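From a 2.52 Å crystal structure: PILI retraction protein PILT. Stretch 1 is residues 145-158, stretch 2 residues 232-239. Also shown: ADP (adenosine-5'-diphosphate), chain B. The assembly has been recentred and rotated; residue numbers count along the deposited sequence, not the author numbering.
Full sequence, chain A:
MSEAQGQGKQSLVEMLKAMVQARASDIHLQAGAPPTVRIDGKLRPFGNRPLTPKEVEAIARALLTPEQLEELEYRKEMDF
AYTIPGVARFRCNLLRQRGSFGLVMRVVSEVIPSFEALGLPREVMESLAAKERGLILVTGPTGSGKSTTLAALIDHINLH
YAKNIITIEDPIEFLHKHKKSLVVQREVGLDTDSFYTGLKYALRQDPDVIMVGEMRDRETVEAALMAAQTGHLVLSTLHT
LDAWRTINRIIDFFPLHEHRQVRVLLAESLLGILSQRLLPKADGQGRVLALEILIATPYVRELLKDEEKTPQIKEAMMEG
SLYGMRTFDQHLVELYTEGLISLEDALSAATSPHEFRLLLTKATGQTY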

# COMPACT_ATOMS: atom_id res chain seq x y z
N GLY A 145 -5.08 -1.11 0.12
CA GLY A 145 -4.65 -0.65 1.43
C GLY A 145 -3.24 -1.07 1.83
O GLY A 145 -2.94 -1.21 3.02
N LYS A 146 -2.37 -1.26 0.83
CA LYS A 146 -1.01 -1.70 1.08
C LYS A 146 -0.20 -0.57 1.73
O LYS A 146 0.48 -0.81 2.73
CB LYS A 146 -0.35 -2.18 -0.21
CG LYS A 146 -1.07 -3.37 -0.84
CD LYS A 146 -0.26 -4.02 -1.92
CE LYS A 146 0.05 -3.06 -3.05
NZ LYS A 146 -1.22 -2.58 -3.69
N SER A 147 -0.30 0.64 1.17
CA SER A 147 0.35 1.83 1.73
C SER A 147 -0.02 2.06 3.20
O SER A 147 0.80 2.51 4.01
CB SER A 147 -0.04 3.09 0.94
OG SER A 147 0.25 2.94 -0.42
N THR A 148 -1.28 1.76 3.50
CA THR A 148 -1.86 2.03 4.80
C THR A 148 -1.40 1.00 5.80
O THR A 148 -1.03 1.32 6.92
CB THR A 148 -3.39 2.05 4.71
OG1 THR A 148 -3.80 2.99 3.71
CG2 THR A 148 -3.96 2.47 6.01
N THR A 149 -1.42 -0.26 5.40
CA THR A 149 -0.91 -1.27 6.30
C THR A 149 0.54 -0.95 6.63
O THR A 149 0.93 -0.96 7.82
CB THR A 149 -1.05 -2.63 5.71
OG1 THR A 149 -2.45 -2.95 5.67
CG2 THR A 149 -0.31 -3.65 6.56
N LEU A 150 1.32 -0.58 5.61
CA LEU A 150 2.72 -0.22 5.81
C LEU A 150 2.88 0.99 6.72
O LEU A 150 3.72 0.99 7.61
CB LEU A 150 3.42 0.06 4.48
CG LEU A 150 3.72 -1.17 3.61
CD1 LEU A 150 4.38 -0.72 2.32
CD2 LEU A 150 4.57 -2.19 4.33
N ALA A 151 2.05 2.02 6.52
CA ALA A 151 2.14 3.20 7.35
C ALA A 151 1.83 2.88 8.82
O ALA A 151 2.42 3.47 9.72
CB ALA A 151 1.24 4.26 6.83
N ALA A 152 0.91 1.95 9.08
CA ALA A 152 0.53 1.61 10.45
C ALA A 152 1.67 0.84 11.06
O ALA A 152 2.02 1.03 12.22
CB ALA A 152 -0.77 0.76 10.50
N LEU A 153 2.26 -0.02 10.25
CA LEU A 153 3.37 -0.85 10.68
C LEU A 153 4.62 -0.01 11.00
O LEU A 153 5.29 -0.25 11.99
CB LEU A 153 3.66 -1.90 9.61
CG LEU A 153 4.85 -2.79 9.88
CD1 LEU A 153 4.64 -3.45 11.23
CD2 LEU A 153 5.00 -3.81 8.77
N ILE A 154 4.91 1.00 10.20
CA ILE A 154 6.05 1.86 10.44
C ILE A 154 5.83 2.70 11.70
O ILE A 154 6.75 2.92 12.49
CB ILE A 154 6.32 2.80 9.22
CG1 ILE A 154 6.78 1.99 8.01
CG2 ILE A 154 7.31 3.90 9.56
CD1 ILE A 154 7.03 2.82 6.79
N ASP A 155 4.60 3.16 11.86
CA ASP A 155 4.21 4.00 12.99
C ASP A 155 4.39 3.27 14.31
O ASP A 155 4.77 3.86 15.31
CB ASP A 155 2.75 4.44 12.81
CG ASP A 155 2.26 5.36 13.92
OD1 ASP A 155 2.77 6.50 14.01
OD2 ASP A 155 1.36 4.95 14.68
N HIS A 156 4.11 1.98 14.29
CA HIS A 156 4.21 1.16 15.49
C HIS A 156 5.63 1.03 15.93
O HIS A 156 5.93 1.09 17.12
CB HIS A 156 3.64 -0.22 15.25
CG HIS A 156 3.74 -1.10 16.45
ND1 HIS A 156 2.90 -0.96 17.54
CD2 HIS A 156 4.58 -2.12 16.75
CE1 HIS A 156 3.22 -1.86 18.45
NE2 HIS A 156 4.24 -2.58 17.99
N ILE A 157 6.50 0.79 14.95
CA ILE A 157 7.95 0.74 15.15
C ILE A 157 8.48 2.08 15.67
O ILE A 157 9.23 2.16 16.65
CB ILE A 157 8.65 0.36 13.82
CG1 ILE A 157 8.34 -1.10 13.48
CG2 ILE A 157 10.15 0.59 13.91
CD1 ILE A 157 8.79 -1.49 12.10
N ASN A 158 8.06 3.15 15.00
CA ASN A 158 8.51 4.50 15.31
C ASN A 158 8.16 4.87 16.75
O ASN A 158 8.82 5.71 17.36
CB ASN A 158 7.87 5.49 14.31
CG ASN A 158 8.21 6.96 14.59
OD1 ASN A 158 9.28 7.30 15.10
ND2 ASN A 158 7.29 7.84 14.22
N HIS A 232 18.89 -6.55 8.05
CA HIS A 232 17.93 -5.46 8.17
C HIS A 232 16.50 -5.99 8.10
O HIS A 232 16.26 -7.04 7.51
CB HIS A 232 18.13 -4.43 7.06
CG HIS A 232 19.54 -3.96 6.92
ND1 HIS A 232 20.28 -3.50 7.99
CD2 HIS A 232 20.36 -3.92 5.84
CE1 HIS A 232 21.49 -3.18 7.57
NE2 HIS A 232 21.56 -3.41 6.26
N LEU A 233 15.58 -5.28 8.73
CA LEU A 233 14.15 -5.47 8.51
C LEU A 233 13.71 -4.72 7.25
O LEU A 233 13.85 -3.49 7.16
CB LEU A 233 13.33 -4.99 9.70
CG LEU A 233 11.83 -5.24 9.55
CD1 LEU A 233 11.52 -6.74 9.53
CD2 LEU A 233 11.06 -4.59 10.67
N VAL A 234 13.17 -5.46 6.28
CA VAL A 234 12.75 -4.89 5.01
C VAL A 234 11.24 -5.04 4.81
O VAL A 234 10.67 -6.13 4.93
CB VAL A 234 13.52 -5.56 3.82
CG1 VAL A 234 13.14 -4.91 2.51
CG2 VAL A 234 15.01 -5.44 4.02
N LEU A 235 10.59 -3.92 4.50
CA LEU A 235 9.17 -3.94 4.15
C LEU A 235 8.98 -3.61 2.66
O LEU A 235 9.60 -2.69 2.14
CB LEU A 235 8.38 -2.93 5.00
CG LEU A 235 8.75 -2.74 6.47
CD1 LEU A 235 7.75 -1.83 7.11
CD2 LEU A 235 8.80 -4.05 7.21
N SER A 236 8.13 -4.36 1.98
CA SER A 236 7.84 -4.05 0.59
C SER A 236 6.49 -4.59 0.17
O SER A 236 5.78 -5.24 0.94
CB SER A 236 8.93 -4.58 -0.34
OG SER A 236 8.90 -3.88 -1.57
N THR A 237 6.14 -4.30 -1.08
CA THR A 237 4.86 -4.71 -1.64
C THR A 237 5.03 -5.34 -3.00
O THR A 237 5.97 -5.05 -3.72
CB THR A 237 3.91 -3.53 -1.81
OG1 THR A 237 4.34 -2.75 -2.94
CG2 THR A 237 3.91 -2.66 -0.56
N LEU A 238 4.08 -6.19 -3.35
CA LEU A 238 4.00 -6.72 -4.70
C LEU A 238 2.51 -6.64 -5.08
O LEU A 238 1.66 -6.41 -4.22
CB LEU A 238 4.58 -8.14 -4.75
CG LEU A 238 5.10 -8.77 -6.05
CD1 LEU A 238 6.19 -7.94 -6.71
CD2 LEU A 238 5.61 -10.17 -5.77
N HIS A 239 2.19 -6.81 -6.36
CA HIS A 239 0.83 -6.67 -6.87
C HIS A 239 -0.01 -7.93 -6.73
O HIS A 239 -1.20 -7.93 -7.05
CB HIS A 239 0.90 -6.31 -8.34
CG HIS A 239 1.69 -7.29 -9.14
ND1 HIS A 239 3.07 -7.29 -9.18
CD2 HIS A 239 1.30 -8.35 -9.89
CE1 HIS A 239 3.49 -8.28 -9.94
NE2 HIS A 239 2.44 -8.94 -10.38
PB ADP B . -2.72 0.64 -2.05
O1B ADP B . -3.01 1.35 -3.37
O2B ADP B . -2.88 -0.86 -2.12
O3B ADP B . -1.43 1.07 -1.38
PA ADP B . -3.97 2.44 -0.13
O1A ADP B . -3.58 3.62 -1.00
O2A ADP B . -3.36 2.24 1.25
O3A ADP B . -3.88 1.09 -1.03
O5' ADP B . -5.57 2.46 0.10
C5' ADP B . -6.49 2.98 -0.86
C4' ADP B . -7.70 3.50 -0.08
O4' ADP B . -8.20 2.47 0.79
C3' ADP B . -7.36 4.70 0.79
O3' ADP B . -8.33 5.70 0.50
C2' ADP B . -7.46 4.21 2.23
O2' ADP B . -8.09 5.15 3.10
C1' ADP B . -8.31 2.94 2.14
N9 ADP B . -7.86 1.88 3.09
C8 ADP B . -6.57 1.52 3.32
N7 ADP B . -6.49 0.51 4.23
C5 ADP B . -7.75 0.21 4.60
C6 ADP B . -8.38 -0.76 5.53
N6 ADP B . -7.61 -1.62 6.24
N1 ADP B . -9.75 -0.76 5.63
C2 ADP B . -10.51 0.10 4.92
N3 ADP B . -10.01 1.00 4.05
C4 ADP B . -8.66 1.11 3.85

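A helix laid against a β-strand packs mainly through side chains, because most of its backbone NH and CO groups pair within the helix, and this pair from PilT illustrates the principle. Helix 146-158 runs almost antiparallel to the strand that begins at Leu233, at 170°, with the axes 9.5 Å apart at closest approach. No hydrogen bond crosses between them; the 366 Å² buried is gained chiefly by apolar packing.

Strand alternation selects one face: Leu233, Leu235 and Thr237 point toward the helix, while Ser236 and Leu238 point away. Leu235 has the largest area covered by the other stretch, 83 Å². Leu235 CB lies 3.9 Å from Leu150 CD2, and Leu235 CD1 lies 3.8 Å from Leu153 CD2 and 4.0 Å from Ile154 CG1, so one leucine meets three residues of the helix. Farther along, Ile157 CD1 reaches Leu233 CD2 at 4.1 Å. At the other end Thr237 offers a methyl, CG2, 3.5 Å from Leu150 CD1, while its OG1 is hydrogen-bonded elsewhere in the structure.

Lys146 shows how a charged residue can pack with its methylenes: Lys146 CE lies 4.1 Å from Thr237 CB and Lys146 CD 3.8 Å from Leu238 O, while Lys146 NZ hydrogen-bonds ADP O2B at 2.9 Å, giving the buried amine a phosphate partner.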